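PDB 6NKO: ForH, which is encoded in the formycin A biosynthetic gene cluster of Streptomyces kaniharaensis and, resembling the IMP cyclohydrolase part of PurH, probably acts in pyrazolopyrimidine formation. Local coordinates for residues 28-33 with 54-59; 41-46 with 167-172; 117-122 with 195-200; 132-137 with 203-208. All coordinates share one frame; numbering follows the deposited sequence.

In the fold
Interactions 1 and 2 lie by the five-stranded parallel sheet, whereas interactions 3 and 4 fasten the loop between strand 114-117 and helix 141-151 to the long helix 184-212. The latter two share that helix, touch each other (L122 with V205 and L208) and have centres 12 Å apart. The centres of interactions 2 and 4 are 34 Å apart, across the centre of the chain; interaction 2 joins helices 33-42 and 165-174. Along the chain interaction 2 crosses all three others, 3 and 4 cross each other, and 1 closes before 3 and 4 open. The C-terminal helices are thereby packed onto segments that come much earlier in the sequence. Interactions 1 and 3 meet where S28 approaches N118.

Interaction 1. Residues 28-33 with 54-59; sequences SDKRNI and YRLLRD
K30 and I33, the two residues of 28-33 that reach helix 51-59, are also tied to each other: I33 N donates to K30 O at 3.1 Å, closing a type II beta turn, and N32 takes the positive phi (68°) of its third position. The start of the turn is held by an Asx turn in which D29 OD1 accepts from R31 N at 3.2 Å. The bond is nearly straight (165°), but it comes from above the carboxylate plane.

Across the contact the side chains meet through methyl and methylene carbons. The CG2 methyl of I33 approaches CD2 of L56 at 4.0 Å and CD2 of L57 at 4.4 Å, so one branch serves two successive leucines. L56 swings its CG to the far side from its own N (chi1 172°), which carries CD2 out to the turn; there it also passes CB of K30 at 4.2 Å. The carbonyl O of I33 lies 4.2 Å from L57 CD2.

R31 NH1 pairs with D163 and N32 ND2 bonds to the carbonyl of P162, anchoring the turn on its other flank. The turn bridges strand 22-26 and helix 33-42, with I33 touching both T53 of helix 51-59 and Y165 of helix 165-174.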
loop_
_atom_site.group_PDB
_atom_site.type_symbol
_atom_site.label_atom_id
_atom_site.label_comp_id
_atom_site.label_asym_id
_atom_site.label_seq_id
_atom_site.Cartn_x
_atom_site.Cartn_y
_atom_site.Cartn_z
ATOM N N SER A 28 7.740 -3.215 -2.303
ATOM C CA SER A 28 9.135 -3.362 -2.695
ATOM C C SER A 28 9.557 -4.826 -2.701
ATOM O O SER A 28 10.329 -5.248 -3.569
ATOM C CB SER A 28 10.035 -2.558 -1.752
ATOM O OG SER A 28 9.652 -1.194 -1.721
ATOM N N ASP A 29 9.064 -5.598 -1.736
ATOM C CA ASP A 29 9.199 -7.050 -1.735
ATOM C C ASP A 29 8.112 -7.622 -2.639
ATOM O O ASP A 29 6.927 -7.574 -2.297
ATOM C CB ASP A 29 9.088 -7.583 -0.309
ATOM C CG ASP A 29 9.164 -9.097 -0.235
ATOM O OD1 ASP A 29 9.508 -9.740 -1.248
ATOM O OD2 ASP A 29 8.882 -9.647 0.850
ATOM N N LYS A 30 8.509 -8.162 -3.789
ATOM C CA LYS A 30 7.559 -8.594 -4.808
ATOM C C LYS A 30 7.039 -10.008 -4.596
ATOM O O LYS A 30 6.279 -10.500 -5.437
ATOM C CB LYS A 30 8.196 -8.496 -6.199
ATOM C CG LYS A 30 9.106 -7.301 -6.380
ATOM C CD LYS A 30 8.340 -6.102 -6.902
ATOM C CE LYS A 30 9.061 -4.810 -6.566
ATOM N NZ LYS A 30 8.701 -3.729 -7.516
ATOM N N ARG A 31 7.420 -10.674 -3.508
ATOM C CA ARG A 31 7.011 -12.058 -3.310
ATOM C C ARG A 31 5.496 -12.152 -3.175
ATOM O O ARG A 31 4.883 -11.413 -2.398
ATOM C CB ARG A 31 7.696 -12.641 -2.073
ATOM C CG ARG A 31 7.068 -13.931 -1.563
ATOM C CD ARG A 31 8.053 -14.736 -0.725
ATOM N NE ARG A 31 8.061 -14.302 0.670
ATOM C CZ ARG A 31 7.147 -14.652 1.571
ATOM N NH1 ARG A 31 6.145 -15.452 1.230
ATOM N NH2 ARG A 31 7.234 -14.202 2.814
ATOM N N ASN A 32 4.898 -13.055 -3.956
ATOM C CA ASN A 32 3.465 -13.347 -3.987
ATOM C C ASN A 32 2.626 -12.209 -4.555
ATOM O O ASN A 32 1.392 -12.258 -4.460
ATOM C CB ASN A 32 2.920 -13.713 -2.600
ATOM C CG ASN A 32 3.563 -14.956 -2.031
ATOM O OD1 ASN A 32 4.208 -15.719 -2.748
ATOM N ND2 ASN A 32 3.387 -15.171 -0.731
ATOM N N ILE A 33 3.246 -11.184 -5.148
ATOM C CA ILE A 33 2.465 -10.041 -5.615
ATOM C C ILE A 33 1.686 -10.383 -6.880
ATOM O O ILE A 33 0.628 -9.796 -7.140
ATOM C CB ILE A 33 3.370 -8.811 -5.822
ATOM C CG1 ILE A 33 2.548 -7.525 -5.715
ATOM C CG2 ILE A 33 4.079 -8.867 -7.172
ATOM C CD1 ILE A 33 1.663 -7.458 -4.487
ATOM N N TYR A 54 4.381 -2.126 -11.111
ATOM C CA TYR A 54 3.665 -1.946 -12.371
ATOM C C TYR A 54 4.398 -2.614 -13.526
ATOM O O TYR A 54 3.802 -3.388 -14.285
ATOM C CB TYR A 54 3.463 -0.456 -12.650
ATOM C CG TYR A 54 2.825 -0.156 -13.989
ATOM C CD1 TYR A 54 1.455 -0.291 -14.173
ATOM C CD2 TYR A 54 3.591 0.267 -15.069
ATOM C CE1 TYR A 54 0.866 -0.016 -15.395
ATOM C CE2 TYR A 54 3.011 0.542 -16.293
ATOM C CZ TYR A 54 1.648 0.398 -16.450
ATOM O OH TYR A 54 1.063 0.670 -17.666
ATOM N N ARG A 55 5.693 -2.327 -13.676
ATOM C CA ARG A 55 6.446 -2.867 -14.803
ATOM C C ARG A 55 6.511 -4.387 -14.744
ATOM O O ARG A 55 6.456 -5.059 -15.781
ATOM C CB ARG A 55 7.853 -2.269 -14.833
ATOM C CG ARG A 55 8.641 -2.596 -16.095
ATOM C CD ARG A 55 8.208 -1.723 -17.266
ATOM N NE ARG A 55 7.089 -2.307 -18.000
ATOM C CZ ARG A 55 6.199 -1.601 -18.690
ATOM N NH1 ARG A 55 6.297 -0.279 -18.749
ATOM N NH2 ARG A 55 5.211 -2.217 -19.325
ATOM N N LEU A 56 6.616 -4.946 -13.538
ATOM C CA LEU A 56 6.662 -6.397 -13.398
ATOM C C LEU A 56 5.331 -7.033 -13.779
ATOM O O LEU A 56 5.301 -8.048 -14.484
ATOM C CB LEU A 56 7.046 -6.769 -11.968
ATOM C CG LEU A 56 6.953 -8.251 -11.609
ATOM C CD1 LEU A 56 8.223 -8.976 -12.025
ATOM C CD2 LEU A 56 6.693 -8.425 -10.122
ATOM N N LEU A 57 4.218 -6.450 -13.325
ATOM C CA LEU A 57 2.916 -7.051 -13.591
ATOM C C LEU A 57 2.498 -6.873 -15.044
ATOM O O LEU A 57 1.853 -7.762 -15.613
ATOM C CB LEU A 57 1.860 -6.458 -12.658
ATOM C CG LEU A 57 2.016 -6.758 -11.166
ATOM C CD1 LEU A 57 1.005 -5.962 -10.356
ATOM C CD2 LEU A 57 1.878 -8.248 -10.891
ATOM N N ARG A 58 2.853 -5.744 -15.662
ATOM C CA ARG A 58 2.475 -5.514 -17.052
ATOM C C ARG A 58 3.296 -6.377 -18.002
ATOM O O ARG A 58 2.773 -6.869 -19.009
ATOM C CB ARG A 58 2.628 -4.033 -17.402
ATOM C CG ARG A 58 1.324 -3.252 -17.334
ATOM C CD ARG A 58 0.913 -2.731 -18.702
ATOM N NE ARG A 58 -0.459 -2.230 -18.708
ATOM C CZ ARG A 58 -1.317 -2.412 -19.706
ATOM N NH1 ARG A 58 -0.948 -3.085 -20.787
ATOM N NH2 ARG A 58 -2.547 -1.920 -19.625
ATOM N N ASP A 59 4.584 -6.568 -17.705
ATOM C CA ASP A 59 5.390 -7.483 -18.507
ATOM C C ASP A 59 4.869 -8.910 -18.404
ATOM O O ASP A 59 5.035 -9.701 -19.340
ATOM C CB ASP A 59 6.857 -7.417 -18.078
ATOM C CG ASP A 59 7.521 -6.108 -18.464
ATOM O OD1 ASP A 59 6.928 -5.346 -19.257
ATOM O OD2 ASP A 59 8.636 -5.841 -17.970
#

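Interaction 2. Residues 41-46 with 167-172; sequences LRLGWR and DVLKLL
L172 projects from helix 165-174 into the angle between L43 and W45, which stand at the end of helix 33-42 and just beyond it. On one flank, CD1 of L43 meets CB of L172 at 3.9 Å. The same methyl comes within 4.3 Å of CD1 of L169, so it fills the shallow hollow between two leucines one helical turn apart. On the other flank the branched end of L172 abuts the six-membered part of the indole: W45 CZ2 is 3.8 Å from L172 CD1 and 3.9 Å from L172 CD2. Tryptophan and leucine side chains run across each other at about a right angle, and both methyls share the same ring carbon.

The backbone shapes this recess. G44, with phi 88°, ends helix 33-42 in a Schellman motif, its N bonded to L41 O at 3.1 Å, and the reversal brings W45 round beside L43. The indole leans with CG beside its own backbone N (chi1 -78°), which points its benzene part at L172.

L40 of helix 33-42 touches both W45 and L172. The side-chain atoms that meet are all carbon, with the carbonyl O of L172 also beside L43 CD1, and W45 NE1 bonds to G177 O; cohesion therefore probably rests mainly on dispersion and the exclusion of water.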
loop_
_atom_site.group_PDB
_atom_site.type_symbol
_atom_site.label_atom_id
_atom_site.label_comp_id
_atom_site.label_asym_id
_atom_site.label_seq_id
_atom_site.Cartn_x
_atom_site.Cartn_y
_atom_site.Cartn_z
ATOM N N LEU A 41 -7.719 -9.229 -10.293
ATOM C CA LEU A 41 -8.182 -8.847 -11.624
ATOM C C LEU A 41 -9.256 -9.801 -12.136
ATOM O O LEU A 41 -10.222 -9.367 -12.774
ATOM C CB LEU A 41 -7.003 -8.789 -12.593
ATOM C CG LEU A 41 -6.052 -7.602 -12.413
ATOM C CD1 LEU A 41 -4.764 -7.823 -13.192
ATOM C CD2 LEU A 41 -6.720 -6.298 -12.828
ATOM N N ARG A 42 -9.109 -11.102 -11.868
ATOM C CA ARG A 42 -10.139 -12.059 -12.259
ATOM C C ARG A 42 -11.442 -11.843 -11.500
ATOM O O ARG A 42 -12.505 -12.235 -11.993
ATOM C CB ARG A 42 -9.648 -13.494 -12.046
ATOM C CG ARG A 42 -8.260 -13.769 -12.600
ATOM C CD ARG A 42 -7.993 -15.260 -12.731
ATOM N NE ARG A 42 -6.697 -15.636 -12.170
ATOM C CZ ARG A 42 -6.527 -16.128 -10.947
ATOM N NH1 ARG A 42 -7.572 -16.310 -10.150
ATOM N NH2 ARG A 42 -5.312 -16.441 -10.518
ATOM N N LEU A 43 -11.383 -11.233 -10.317
ATOM C CA LEU A 43 -12.580 -10.916 -9.550
ATOM C C LEU A 43 -13.234 -9.612 -9.990
ATOM O O LEU A 43 -14.224 -9.197 -9.377
ATOM C CB LEU A 43 -12.242 -10.847 -8.060
ATOM C CG LEU A 43 -11.940 -12.177 -7.370
ATOM C CD1 LEU A 43 -11.562 -11.949 -5.913
ATOM C CD2 LEU A 43 -13.128 -13.120 -7.477
ATOM N N GLY A 44 -12.714 -8.962 -11.029
ATOM C CA GLY A 44 -13.260 -7.711 -11.506
ATOM C C GLY A 44 -12.695 -6.473 -10.846
ATOM O O GLY A 44 -13.081 -5.359 -11.226
ATOM N N TRP A 45 -11.800 -6.631 -9.874
ATOM C CA TRP A 45 -11.197 -5.482 -9.215
ATOM C C TRP A 45 -10.374 -4.667 -10.204
ATOM O O TRP A 45 -9.891 -5.175 -11.220
ATOM C CB TRP A 45 -10.297 -5.932 -8.063
ATOM C CG TRP A 45 -11.013 -6.325 -6.811
ATOM C CD1 TRP A 45 -12.065 -7.186 -6.699
ATOM C CD2 TRP A 45 -10.713 -5.883 -5.481
ATOM N NE1 TRP A 45 -12.442 -7.302 -5.384
ATOM C CE2 TRP A 45 -11.629 -6.511 -4.616
ATOM C CE3 TRP A 45 -9.761 -5.011 -4.939
ATOM C CZ2 TRP A 45 -11.622 -6.295 -3.239
ATOM C CZ3 TRP A 45 -9.755 -4.800 -3.571
ATOM C CH2 TRP A 45 -10.680 -5.440 -2.738
ATOM N N ARG A 46 -10.217 -3.385 -9.898
ATOM C CA ARG A 46 -9.211 -2.565 -10.551
ATOM C C ARG A 46 -7.951 -2.603 -9.700
ATOM O O ARG A 46 -8.014 -2.424 -8.481
ATOM C CB ARG A 46 -9.702 -1.130 -10.732
ATOM C CG ARG A 46 -10.707 -0.967 -11.861
ATOM C CD ARG A 46 -11.151 0.475 -11.991
ATOM N NE ARG A 46 -10.041 1.406 -11.813
ATOM C CZ ARG A 46 -10.122 2.545 -11.137
ATOM N NH1 ARG A 46 -11.267 2.898 -10.566
ATOM N NH2 ARG A 46 -9.061 3.334 -11.029
ATOM N N ASP A 167 -4.790 -15.843 2.121
ATOM C CA ASP A 167 -6.016 -15.907 2.912
ATOM C C ASP A 167 -6.976 -14.784 2.538
ATOM O O ASP A 167 -8.194 -14.989 2.486
ATOM C CB ASP A 167 -5.689 -15.853 4.403
ATOM C CG ASP A 167 -6.917 -15.593 5.259
ATOM O OD1 ASP A 167 -6.841 -14.742 6.171
ATOM O OD2 ASP A 167 -7.959 -16.240 5.017
ATOM N N VAL A 168 -6.445 -13.589 2.269
ATOM C CA VAL A 168 -7.297 -12.479 1.858
ATOM C C VAL A 168 -7.889 -12.746 0.481
ATOM O O VAL A 168 -9.087 -12.537 0.254
ATOM C CB VAL A 168 -6.506 -11.159 1.893
ATOM C CG1 VAL A 168 -7.238 -10.074 1.115
ATOM C CG2 VAL A 168 -6.267 -10.722 3.330
ATOM N N LEU A 169 -7.067 -13.222 -0.456
ATOM C CA LEU A 169 -7.559 -13.512 -1.798
ATOM C C LEU A 169 -8.583 -14.641 -1.779
ATOM O O LEU A 169 -9.583 -14.594 -2.505
ATOM C CB LEU A 169 -6.392 -13.862 -2.722
ATOM C CG LEU A 169 -6.765 -14.281 -4.146
ATOM C CD1 LEU A 169 -7.581 -13.195 -4.836
ATOM C CD2 LEU A 169 -5.520 -14.616 -4.954
ATOM N N LYS A 170 -8.351 -15.665 -0.953
ATOM C CA LYS A 170 -9.317 -16.753 -0.848
ATOM C C LYS A 170 -10.631 -16.263 -0.255
ATOM O O LYS A 170 -11.706 -16.592 -0.768
ATOM C CB LYS A 170 -8.738 -17.897 -0.014
ATOM C CG LYS A 170 -7.534 -18.571 -0.656
ATOM C CD LYS A 170 -7.517 -20.069 -0.410
ATOM C CE LYS A 170 -6.257 -20.699 -0.987
ATOM N NZ LYS A 170 -6.020 -20.280 -2.400
ATOM N N LEU A 171 -10.563 -15.463 0.813
ATOM C CA LEU A 171 -11.771 -14.907 1.417
ATOM C C LEU A 171 -12.581 -14.114 0.399
ATOM O O LEU A 171 -13.801 -14.286 0.287
ATOM C CB LEU A 171 -11.402 -14.026 2.610
ATOM C CG LEU A 171 -11.171 -14.713 3.955
ATOM C CD1 LEU A 171 -10.446 -13.774 4.902
ATOM C CD2 LEU A 171 -12.489 -15.169 4.555
ATOM N N LEU A 172 -11.916 -13.236 -0.356
ATOM C CA LEU A 172 -12.611 -12.472 -1.387
ATOM C C LEU A 172 -13.184 -13.383 -2.466
ATOM O O LEU A 172 -14.210 -13.055 -3.074
ATOM C CB LEU A 172 -11.666 -11.444 -2.012
ATOM C CG LEU A 172 -11.303 -10.223 -1.163
ATOM C CD1 LEU A 172 -10.147 -9.463 -1.792
ATOM C CD2 LEU A 172 -12.506 -9.310 -0.975
#

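Interaction 3. Residues 117-122 with 195-200; sequences NNYYLL and FRISGA
Y119 reaches helix 184-212 with its hydroxyl and with ring carbon CE2, and S198 and I197 receive it. The polar part is a single hydrogen bond, Y119 OH to S198 OG at 3.2 Å, in which either hydroxyl could be the donor. S198 OG sits near the plane of the tyrosine ring, so it meets the hydroxyl end at the edge. With chi1 at -73°, the serine oxygen folds back beside its own N, where it also makes a weak hydrogen bond with A194 O one turn earlier; this second partner may restrict its rotation.

The apolar part lies next to it. CG2 of I197 touches Y119 CE2 at 3.8 Å, coming obliquely to the ring. This is the branch of I197 that stands opposite its backbone N, while CG1 lies opposite the carbonyl carbon (chi1 -75°). Methyl and hydroxyl contacts from the neighbouring residues I197 and S198 thus meet the same tyrosine.

Aromatic and backing contacts complete the setting. Y119 stacks on Y201, farther along helix 184-212, and it touches P143 and L146 of helix 141-151. The tyrosine therefore occupies a joint between two helices, just beyond strand 114-117, whose last residue, N117, is tied through its amide ND2 to A26 O and D139 OD2, beside the neighbouring strand 22-26.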
loop_
_atom_site.group_PDB
_atom_site.type_symbol
_atom_site.label_atom_id
_atom_site.label_comp_id
_atom_site.label_asym_id
_atom_site.label_seq_id
_atom_site.Cartn_x
_atom_site.Cartn_y
_atom_site.Cartn_z
ATOM N N ASN A 117 1.592 -2.601 0.849
ATOM C CA ASN A 117 2.791 -1.777 0.970
ATOM C C ASN A 117 3.915 -2.555 1.642
ATOM O O ASN A 117 3.742 -3.072 2.750
ATOM C CB ASN A 117 2.489 -0.491 1.751
ATOM C CG ASN A 117 3.690 0.429 1.850
ATOM O OD1 ASN A 117 4.044 0.888 2.936
ATOM N ND2 ASN A 117 4.325 0.701 0.718
ATOM N N ASN A 118 5.068 -2.617 0.966
ATOM C CA ASN A 118 6.250 -3.346 1.415
ATOM C C ASN A 118 7.451 -2.412 1.406
ATOM O O ASN A 118 7.460 -1.391 0.715
ATOM C CB ASN A 118 6.555 -4.551 0.510
ATOM C CG ASN A 118 5.758 -5.770 0.877
ATOM O OD1 ASN A 118 5.582 -6.678 0.066
ATOM N ND2 ASN A 118 5.269 -5.805 2.108
ATOM N N TYR A 119 8.491 -2.791 2.147
ATOM C CA TYR A 119 9.711 -1.999 2.231
ATOM C C TYR A 119 10.924 -2.782 1.746
ATOM O O TYR A 119 10.997 -4.007 1.884
ATOM C CB TYR A 119 9.957 -1.520 3.657
ATOM C CG TYR A 119 8.705 -1.008 4.306
ATOM C CD1 TYR A 119 7.927 -0.045 3.678
ATOM C CD2 TYR A 119 8.289 -1.492 5.534
ATOM C CE1 TYR A 119 6.777 0.422 4.257
ATOM C CE2 TYR A 119 7.138 -1.029 6.125
ATOM C CZ TYR A 119 6.384 -0.069 5.482
ATOM O OH TYR A 119 5.232 0.404 6.064
ATOM N N TYR A 120 11.880 -2.046 1.180
ATOM C CA TYR A 120 13.145 -2.628 0.761
ATOM C C TYR A 120 13.952 -3.083 1.975
ATOM O O TYR A 120 13.729 -2.643 3.106
ATOM C CB TYR A 120 13.955 -1.618 -0.050
ATOM C CG TYR A 120 13.419 -1.374 -1.439
ATOM C CD1 TYR A 120 13.474 -2.366 -2.408
ATOM C CD2 TYR A 120 12.857 -0.150 -1.783
ATOM C CE1 TYR A 120 12.983 -2.148 -3.681
ATOM C CE2 TYR A 120 12.364 0.076 -3.053
ATOM C CZ TYR A 120 12.429 -0.926 -3.999
ATOM O OH TYR A 120 11.942 -0.711 -5.268
ATOM N N LEU A 121 14.905 -3.976 1.721
ATOM C CA LEU A 121 15.777 -4.466 2.780
ATOM C C LEU A 121 16.738 -3.368 3.219
ATOM O O LEU A 121 17.351 -2.695 2.386
ATOM C CB LEU A 121 16.559 -5.686 2.300
ATOM C CG LEU A 121 15.755 -6.958 2.027
ATOM C CD1 LEU A 121 16.628 -7.995 1.341
ATOM C CD2 LEU A 121 15.166 -7.516 3.315
ATOM N N LEU A 122 16.872 -3.191 4.533
ATOM C CA LEU A 122 17.792 -2.159 4.978
ATOM C C LEU A 122 19.107 -2.773 5.445
ATOM O O LEU A 122 19.130 -3.889 5.972
ATOM C CB LEU A 122 17.183 -1.341 6.122
ATOM C CG LEU A 122 15.899 -0.576 5.797
ATOM C CD1 LEU A 122 15.054 -0.431 7.049
ATOM C CD2 LEU A 122 16.210 0.784 5.186
ATOM N N PHE A 195 0.542 -1.610 11.708
ATOM C CA PHE A 195 1.196 -0.638 12.580
ATOM C C PHE A 195 2.445 -1.220 13.225
ATOM O O PHE A 195 3.420 -0.494 13.458
ATOM C CB PHE A 195 0.221 -0.150 13.655
ATOM C CG PHE A 195 -0.702 0.937 13.181
ATOM C CD1 PHE A 195 -0.211 2.200 12.886
ATOM C CD2 PHE A 195 -2.059 0.696 13.026
ATOM C CE1 PHE A 195 -1.056 3.204 12.444
ATOM C CE2 PHE A 195 -2.910 1.695 12.586
ATOM C CZ PHE A 195 -2.407 2.951 12.294
ATOM N N ARG A 196 2.437 -2.523 13.517
ATOM C CA ARG A 196 3.612 -3.169 14.093
ATOM C C ARG A 196 4.766 -3.193 13.100
ATOM O O ARG A 196 5.912 -2.886 13.454
ATOM C CB ARG A 196 3.256 -4.587 14.539
ATOM C CG ARG A 196 4.149 -5.150 15.625
ATOM C CD ARG A 196 3.584 -6.453 16.173
ATOM N NE ARG A 196 2.235 -6.283 16.705
ATOM C CZ ARG A 196 1.965 -5.944 17.962
ATOM N NH1 ARG A 196 2.953 -5.735 18.822
ATOM N NH2 ARG A 196 0.710 -5.813 18.363
ATOM N N ILE A 197 4.483 -3.555 11.848
ATOM C CA ILE A 197 5.522 -3.573 10.823
ATOM C C ILE A 197 6.058 -2.165 10.585
ATOM O O ILE A 197 7.268 -1.962 10.428
ATOM C CB ILE A 197 4.976 -4.209 9.529
ATOM C CG1 ILE A 197 4.867 -5.727 9.686
ATOM C CG2 ILE A 197 5.849 -3.857 8.335
ATOM C CD1 ILE A 197 3.778 -6.348 8.844
ATOM N N SER A 198 5.170 -1.168 10.573
ATOM C CA SER A 198 5.611 0.209 10.372
ATOM C C SER A 198 6.444 0.700 11.548
ATOM O O SER A 198 7.448 1.399 11.358
ATOM C CB SER A 198 4.405 1.123 10.152
ATOM O OG SER A 198 3.839 0.914 8.870
ATOM N N GLY A 199 6.045 0.347 12.772
ATOM C CA GLY A 199 6.818 0.751 13.935
ATOM C C GLY A 199 8.211 0.155 13.943
ATOM O O GLY A 199 9.183 0.831 14.291
ATOM N N ALA A 200 8.330 -1.117 13.554
ATOM C CA ALA A 200 9.643 -1.748 13.486
ATOM C C ALA A 200 10.471 -1.185 12.341
ATOM O O ALA A 200 11.698 -1.077 12.456
ATOM C CB ALA A 200 9.493 -3.262 13.342
#

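Interaction 4. Residues 132-137 with 203-208; sequences AGFREK and ASVAEL
A CH-pi contact joins the loop that follows strand 114-117 in the MGS-like domain to helix 184-212: the ring of F134 lies against L208. CB of L208 stands 3.7 Å from the centroid of the F134 ring and only 9° off the ring normal, so the methylene sits squarely over the middle of one face. The same leucine continues along that face toward the root of the phenylalanine, with L208 CD1 3.5 Å from F134 CG and 3.6 Å from F134 CB. The leucine and phenylalanine side chains run antiparallel alongside one another, which lets a single leucine follow the aromatic group from ring centre to stem.

Torsions account for this fit. F134 adopts chi1 72°, with CG between its backbone N and carbonyl carbon, and chi2 near 91° turns the ring broadside to the helix. All three residues in contact are buried, although most of the loop around F134 is exposed.

Outside the two segments, F209 meets F134 edge-to-face, while P123 and L129 of the same loop touch F134 and L208 respectively. Near the ring's far part, V205, one turn earlier on the helix, adds a lighter contact, its CG1 4.4 Å from F134 CE1 in an oblique approach.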
loop_
_atom_site.group_PDB
_atom_site.type_symbol
_atom_site.label_atom_id
_atom_site.label_comp_id
_atom_site.label_asym_id
_atom_site.label_seq_id
_atom_site.Cartn_x
_atom_site.Cartn_y
_atom_site.Cartn_z
ATOM N N ALA A 132 23.818 7.127 2.223
ATOM C CA ALA A 132 23.429 6.738 0.872
ATOM C C ALA A 132 23.004 5.279 0.783
ATOM O O ALA A 132 22.248 4.918 -0.126
ATOM C CB ALA A 132 24.578 7.003 -0.104
ATOM N N GLY A 133 23.464 4.435 1.702
ATOM C CA GLY A 133 23.161 3.021 1.656
ATOM C C GLY A 133 21.789 2.609 2.138
ATOM O O GLY A 133 21.496 1.410 2.155
ATOM N N PHE A 134 20.929 3.551 2.529
ATOM C CA PHE A 134 19.618 3.176 3.049
ATOM C C PHE A 134 18.569 4.266 2.862
ATOM O O PHE A 134 17.370 3.971 2.816
ATOM C CB PHE A 134 19.722 2.813 4.536
ATOM C CG PHE A 134 19.945 3.997 5.446
ATOM C CD1 PHE A 134 18.871 4.672 6.010
ATOM C CD2 PHE A 134 21.227 4.422 5.750
ATOM C CE1 PHE A 134 19.073 5.757 6.845
ATOM C CE2 PHE A 134 21.433 5.504 6.592
ATOM C CZ PHE A 134 20.354 6.171 7.137
ATOM N N ARG A 135 19.003 5.523 2.750
ATOM C CA ARG A 135 18.080 6.641 2.928
ATOM C C ARG A 135 17.040 6.708 1.815
ATOM O O ARG A 135 15.837 6.794 2.088
ATOM C CB ARG A 135 18.853 7.957 3.022
ATOM C CG ARG A 135 17.961 9.180 3.181
ATOM C CD ARG A 135 17.734 9.874 1.849
ATOM N NE ARG A 135 18.982 10.404 1.319
ATOM C CZ ARG A 135 19.597 11.476 1.804
ATOM N NH1 ARG A 135 19.066 12.148 2.815
ATOM N NH2 ARG A 135 20.738 11.886 1.271
ATOM N N GLU A 136 17.474 6.710 0.553
ATOM C CA GLU A 136 16.492 6.850 -0.517
ATOM C C GLU A 136 15.633 5.605 -0.689
ATOM O O GLU A 136 14.622 5.664 -1.396
ATOM C CB GLU A 136 17.173 7.208 -1.840
ATOM C CG GLU A 136 16.939 8.662 -2.265
ATOM C CD GLU A 136 15.578 8.880 -2.914
ATOM O OE1 GLU A 136 15.169 10.052 -3.068
ATOM O OE2 GLU A 136 14.918 7.881 -3.271
ATOM N N LYS A 137 16.000 4.491 -0.053
ATOM C CA LYS A 137 15.120 3.333 0.012
ATOM C C LYS A 137 13.985 3.519 1.011
ATOM O O LYS A 137 13.046 2.715 1.010
ATOM C CB LYS A 137 15.925 2.082 0.371
ATOM C CG LYS A 137 16.977 1.698 -0.661
ATOM C CD LYS A 137 16.997 0.196 -0.896
ATOM C CE LYS A 137 18.232 -0.443 -0.283
ATOM N NZ LYS A 137 19.482 0.173 -0.803
ATOM N N ALA A 203 11.896 2.120 13.600
ATOM C CA ALA A 203 12.921 1.924 14.623
ATOM C C ALA A 203 14.237 1.475 14.001
ATOM O O ALA A 203 15.315 1.879 14.456
ATOM C CB ALA A 203 12.443 0.916 15.669
ATOM N N SER A 204 14.172 0.642 12.958
ATOM C CA SER A 204 15.386 0.238 12.258
ATOM C C SER A 204 16.020 1.416 11.528
ATOM O O SER A 204 17.247 1.571 11.537
ATOM C CB SER A 204 15.076 -0.893 11.279
ATOM O OG SER A 204 14.862 -2.115 11.964
ATOM N N VAL A 205 15.202 2.256 10.888
ATOM C CA VAL A 205 15.737 3.414 10.175
ATOM C C VAL A 205 16.367 4.400 11.153
ATOM O O VAL A 205 17.405 5.006 10.860
ATOM C CB VAL A 205 14.636 4.075 9.327
ATOM C CG1 VAL A 205 15.144 5.372 8.706
ATOM C CG2 VAL A 205 14.148 3.116 8.245
ATOM N N ALA A 206 15.757 4.570 12.330
ATOM C CA ALA A 206 16.348 5.429 13.352
ATOM C C ALA A 206 17.712 4.910 13.785
ATOM O O ALA A 206 18.644 5.692 14.004
ATOM C CB ALA A 206 15.411 5.541 14.556
ATOM N N GLU A 207 17.850 3.588 13.909
ATOM C CA GLU A 207 19.139 3.004 14.264
ATOM C C GLU A 207 20.195 3.284 13.203
ATOM O O GLU A 207 21.374 3.461 13.531
ATOM C CB GLU A 207 18.989 1.500 14.478
ATOM C CG GLU A 207 19.962 0.913 15.478
ATOM C CD GLU A 207 19.816 -0.590 15.609
ATOM O OE1 GLU A 207 19.129 -1.199 14.761
ATOM O OE2 GLU A 207 20.386 -1.161 16.564
ATOM N N LEU A 208 19.798 3.325 11.929
ATOM C CA LEU A 208 20.759 3.626 10.873
ATOM C C LEU A 208 21.193 5.085 10.927
ATOM O O LEU A 208 22.375 5.393 10.734
ATOM C CB LEU A 208 20.163 3.283 9.507
ATOM C CG LEU A 208 19.707 1.830 9.327
ATOM C CD1 LEU A 208 19.176 1.587 7.924
ATOM C CD2 LEU A 208 20.835 0.860 9.647
#